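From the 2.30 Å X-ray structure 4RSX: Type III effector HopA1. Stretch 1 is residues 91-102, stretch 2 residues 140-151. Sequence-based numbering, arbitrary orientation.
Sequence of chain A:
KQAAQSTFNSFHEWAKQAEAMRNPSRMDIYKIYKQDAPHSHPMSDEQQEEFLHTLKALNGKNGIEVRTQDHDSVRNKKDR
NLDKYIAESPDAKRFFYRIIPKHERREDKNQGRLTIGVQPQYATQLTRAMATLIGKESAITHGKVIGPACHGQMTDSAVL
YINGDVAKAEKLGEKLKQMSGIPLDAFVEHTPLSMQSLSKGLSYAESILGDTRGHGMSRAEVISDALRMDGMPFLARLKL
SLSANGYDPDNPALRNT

Stretch 1, residues 91-102: DAKRFFYRIIPK
Stretch 2 (140-151) ITHGKVIGPACH

Antiparallel strands are joined by backbone hydrogen bonds, and their side chains pack above and below; HopA1 offers a compact example. Strands 96-101 and 140-146 run antiparallel at 155°, both extended (phi/psi -119/143 at Tyr97, -105/147 at Arg98, -111/117 at Ile99, near -135/145 at Lys144 and Val145), and the two stretches bury 902 Å² together. Tyr97 N donates to Val145 O at 2.8 Å and Val145 N to Tyr97 O at 2.9 Å; Ile99 N to Gly143 O and Gly143 N to Ile99 O are hydrogen bonds of 2.9 Å each. The non-hydrogen-bonded pairs come closer: Arg98 CA lies 4.2 Å from Lys144 CA, Phe96 CA 4.3 Å from Ile146 CA.

On the face carrying Phe96, its ring (chi1 -83°, chi2 -80°) is a slab between two neighbours. Ile146 (t, p) sets CD1 3.4 Å from the ring centroid; over the opposite face, extended Lys144 (p, t, t, t) brings NZ to 4.3 Å from the centroid, a cation-pi contact. On the other face, Gly143 adds no side chain, though an ideal CB would stand 4.1 Å from Ile99 CD1 without a clash; Ile99 (m, t) packs its CD1 4.2 Å from Val145 CG1.

Beyond the strands, Gly147 (-52/148) fits where a CB would clash with Lys93 O and Arg94 N. Its CA lies 3.2 Å from Lys93 O, which accepts a hydrogen bond from Ala149 N at 2.9 Å. Cys150 SG covers one guanidinium face of Arg94, 3.9 Å from CZ.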

# COMPACT_ATOMS: atom_id res chain seq x y z
N ASP A 91 -18.18 3.92 11.01
CA ASP A 91 -17.20 3.62 9.97
C ASP A 91 -16.10 2.67 10.42
O ASP A 91 -15.20 2.36 9.64
CB ASP A 91 -16.56 4.90 9.47
CG ASP A 91 -17.51 5.75 8.68
OD1 ASP A 91 -17.96 5.29 7.61
OD2 ASP A 91 -17.81 6.88 9.14
N ALA A 92 -16.17 2.21 11.67
CA ALA A 92 -15.11 1.41 12.30
C ALA A 92 -14.69 0.17 11.51
O ALA A 92 -13.53 -0.24 11.56
CB ALA A 92 -15.50 1.03 13.73
N LYS A 93 -15.63 -0.43 10.78
CA LYS A 93 -15.33 -1.61 9.97
C LYS A 93 -14.79 -1.25 8.59
O LYS A 93 -14.37 -2.12 7.83
CB LYS A 93 -16.59 -2.49 9.82
CG LYS A 93 -17.05 -3.16 11.11
CD LYS A 93 -18.30 -4.04 10.90
CE LYS A 93 -18.64 -4.79 12.19
NZ LYS A 93 -20.09 -5.13 12.34
N ARG A 94 -14.80 0.04 8.26
CA ARG A 94 -14.53 0.46 6.88
C ARG A 94 -13.24 1.27 6.71
O ARG A 94 -12.56 1.16 5.69
CB ARG A 94 -15.69 1.29 6.33
CG ARG A 94 -17.08 0.73 6.61
CD ARG A 94 -17.65 -0.01 5.39
NE ARG A 94 -17.59 0.81 4.18
CZ ARG A 94 -17.94 0.38 2.97
NH1 ARG A 94 -18.38 -0.87 2.80
NH2 ARG A 94 -17.85 1.19 1.92
N PHE A 95 -12.92 2.10 7.69
CA PHE A 95 -11.81 3.04 7.55
C PHE A 95 -10.46 2.37 7.80
O PHE A 95 -10.40 1.21 8.21
CB PHE A 95 -12.01 4.26 8.45
CG PHE A 95 -13.03 5.26 7.92
CD1 PHE A 95 -13.64 5.06 6.68
CD2 PHE A 95 -13.35 6.39 8.66
CE1 PHE A 95 -14.57 5.97 6.19
CE2 PHE A 95 -14.28 7.32 8.17
CZ PHE A 95 -14.89 7.10 6.93
N PHE A 96 -9.38 3.11 7.54
CA PHE A 96 -8.03 2.61 7.79
C PHE A 96 -7.60 2.73 9.24
O PHE A 96 -7.97 3.68 9.93
CB PHE A 96 -7.02 3.37 6.94
CG PHE A 96 -6.89 2.87 5.54
CD1 PHE A 96 -6.13 1.74 5.27
CD2 PHE A 96 -7.53 3.53 4.50
CE1 PHE A 96 -6.01 1.27 3.97
CE2 PHE A 96 -7.42 3.07 3.20
CZ PHE A 96 -6.66 1.94 2.94
N TYR A 97 -6.78 1.79 9.70
CA TYR A 97 -6.11 1.90 10.98
C TYR A 97 -4.60 1.89 10.76
O TYR A 97 -4.09 1.18 9.88
CB TYR A 97 -6.50 0.74 11.89
CG TYR A 97 -7.96 0.71 12.26
CD1 TYR A 97 -8.40 1.21 13.47
CD2 TYR A 97 -8.91 0.18 11.39
CE1 TYR A 97 -9.74 1.18 13.83
CE2 TYR A 97 -10.26 0.15 11.73
CZ TYR A 97 -10.66 0.66 12.95
OH TYR A 97 -11.99 0.65 13.32
N ARG A 98 -3.86 2.68 11.53
CA ARG A 98 -2.41 2.55 11.45
C ARG A 98 -1.90 1.84 12.67
O ARG A 98 -2.48 1.92 13.76
CB ARG A 98 -1.70 3.89 11.25
CG ARG A 98 -2.14 5.00 12.16
CD ARG A 98 -1.28 6.25 11.94
NE ARG A 98 -1.19 6.62 10.53
CZ ARG A 98 -0.24 7.41 10.03
NH1 ARG A 98 0.70 7.90 10.83
NH2 ARG A 98 -0.23 7.71 8.73
N ILE A 99 -0.83 1.09 12.45
CA ILE A 99 -0.13 0.38 13.50
C ILE A 99 1.21 1.08 13.67
O ILE A 99 2.01 1.10 12.73
CB ILE A 99 0.15 -1.05 13.05
CG1 ILE A 99 -1.16 -1.71 12.60
CG2 ILE A 99 0.85 -1.84 14.15
CD1 ILE A 99 -0.95 -3.00 11.79
N ILE A 100 1.45 1.66 14.84
CA ILE A 100 2.64 2.47 15.05
C ILE A 100 3.43 1.99 16.26
O ILE A 100 2.85 1.46 17.22
CB ILE A 100 2.29 3.96 15.25
CG1 ILE A 100 1.65 4.18 16.62
CG2 ILE A 100 1.35 4.44 14.16
CD1 ILE A 100 1.12 5.58 16.80
N PRO A 101 4.76 2.17 16.23
CA PRO A 101 5.54 1.89 17.44
C PRO A 101 5.23 2.97 18.46
O PRO A 101 4.93 4.11 18.06
CB PRO A 101 6.99 2.03 16.97
CG PRO A 101 6.91 3.05 15.82
CD PRO A 101 5.58 2.73 15.14
N LYS A 102 5.29 2.60 19.74
CA LYS A 102 5.08 3.51 20.86
C LYS A 102 5.97 4.76 20.72
O LYS A 102 5.51 5.89 20.91
CB LYS A 102 5.38 2.77 22.16
CG LYS A 102 5.24 3.57 23.45
CD LYS A 102 5.56 2.67 24.65
CE LYS A 102 5.77 3.46 25.94
NZ LYS A 102 6.48 2.63 26.97
N ILE A 140 10.98 0.04 9.85
CA ILE A 140 9.57 0.27 9.56
C ILE A 140 9.02 1.40 10.45
O ILE A 140 9.00 1.29 11.67
CB ILE A 140 8.74 -1.00 9.78
CG1 ILE A 140 9.35 -2.17 9.02
CG2 ILE A 140 7.32 -0.80 9.31
CD1 ILE A 140 8.59 -3.47 9.21
N THR A 141 8.55 2.48 9.82
CA THR A 141 8.03 3.59 10.59
C THR A 141 6.60 3.34 11.06
O THR A 141 6.22 3.79 12.15
CB THR A 141 8.08 4.91 9.82
OG1 THR A 141 7.24 4.82 8.66
CG2 THR A 141 9.50 5.22 9.39
N HIS A 142 5.80 2.65 10.23
CA HIS A 142 4.43 2.28 10.59
C HIS A 142 3.80 1.36 9.56
O HIS A 142 4.37 1.14 8.48
CB HIS A 142 3.52 3.50 10.73
CG HIS A 142 3.37 4.29 9.46
ND1 HIS A 142 4.44 4.88 8.81
CD2 HIS A 142 2.26 4.62 8.74
CE1 HIS A 142 4.00 5.53 7.75
NE2 HIS A 142 2.69 5.38 7.68
N GLY A 143 2.62 0.84 9.90
CA GLY A 143 1.87 0.04 8.96
C GLY A 143 0.46 0.57 8.89
O GLY A 143 0.05 1.36 9.74
N LYS A 144 -0.30 0.16 7.87
CA LYS A 144 -1.73 0.43 7.92
C LYS A 144 -2.53 -0.75 7.41
O LYS A 144 -2.09 -1.48 6.51
CB LYS A 144 -2.10 1.74 7.18
CG LYS A 144 -2.40 1.56 5.70
CD LYS A 144 -2.77 2.87 4.96
CE LYS A 144 -2.78 2.59 3.43
NZ LYS A 144 -3.07 3.79 2.56
N VAL A 145 -3.70 -0.95 8.00
CA VAL A 145 -4.63 -1.97 7.52
C VAL A 145 -6.01 -1.34 7.34
O VAL A 145 -6.43 -0.52 8.17
CB VAL A 145 -4.67 -3.20 8.46
CG1 VAL A 145 -3.34 -3.94 8.43
CG2 VAL A 145 -4.98 -2.77 9.90
N ILE A 146 -6.68 -1.70 6.25
CA ILE A 146 -8.04 -1.25 5.98
C ILE A 146 -9.00 -1.99 6.93
O ILE A 146 -8.72 -3.12 7.35
CB ILE A 146 -8.41 -1.55 4.51
CG1 ILE A 146 -9.72 -0.87 4.10
CG2 ILE A 146 -8.57 -3.03 4.30
CD1 ILE A 146 -9.72 0.62 4.22
N GLY A 147 -10.12 -1.35 7.27
CA GLY A 147 -11.16 -2.00 8.05
C GLY A 147 -11.60 -3.34 7.47
O GLY A 147 -11.60 -3.51 6.24
N PRO A 148 -12.01 -4.27 8.35
CA PRO A 148 -12.32 -5.67 7.99
C PRO A 148 -13.43 -5.84 6.96
O PRO A 148 -13.43 -6.84 6.23
CB PRO A 148 -12.76 -6.28 9.33
CG PRO A 148 -13.17 -5.11 10.19
CD PRO A 148 -12.22 -4.01 9.78
N ALA A 149 -14.36 -4.90 6.88
CA ALA A 149 -15.42 -5.04 5.88
C ALA A 149 -14.87 -4.87 4.46
O ALA A 149 -15.47 -5.36 3.50
CB ALA A 149 -16.56 -4.06 6.14
N CYS A 150 -13.73 -4.18 4.32
CA CYS A 150 -13.18 -3.87 2.99
C CYS A 150 -11.89 -4.61 2.68
O CYS A 150 -11.37 -4.50 1.57
CB CYS A 150 -12.93 -2.36 2.86
SG CYS A 150 -14.40 -1.33 2.98
N HIS A 151 -11.36 -5.35 3.65
CA HIS A 151 -10.11 -6.07 3.41
C HIS A 151 -10.28 -7.07 2.26
O HIS A 151 -11.20 -7.89 2.29
CB HIS A 151 -9.65 -6.79 4.66
CG HIS A 151 -8.17 -6.99 4.73
ND1 HIS A 151 -7.39 -6.46 5.73
CD2 HIS A 151 -7.33 -7.68 3.91
CE1 HIS A 151 -6.13 -6.80 5.53
NE2 HIS A 151 -6.07 -7.54 4.43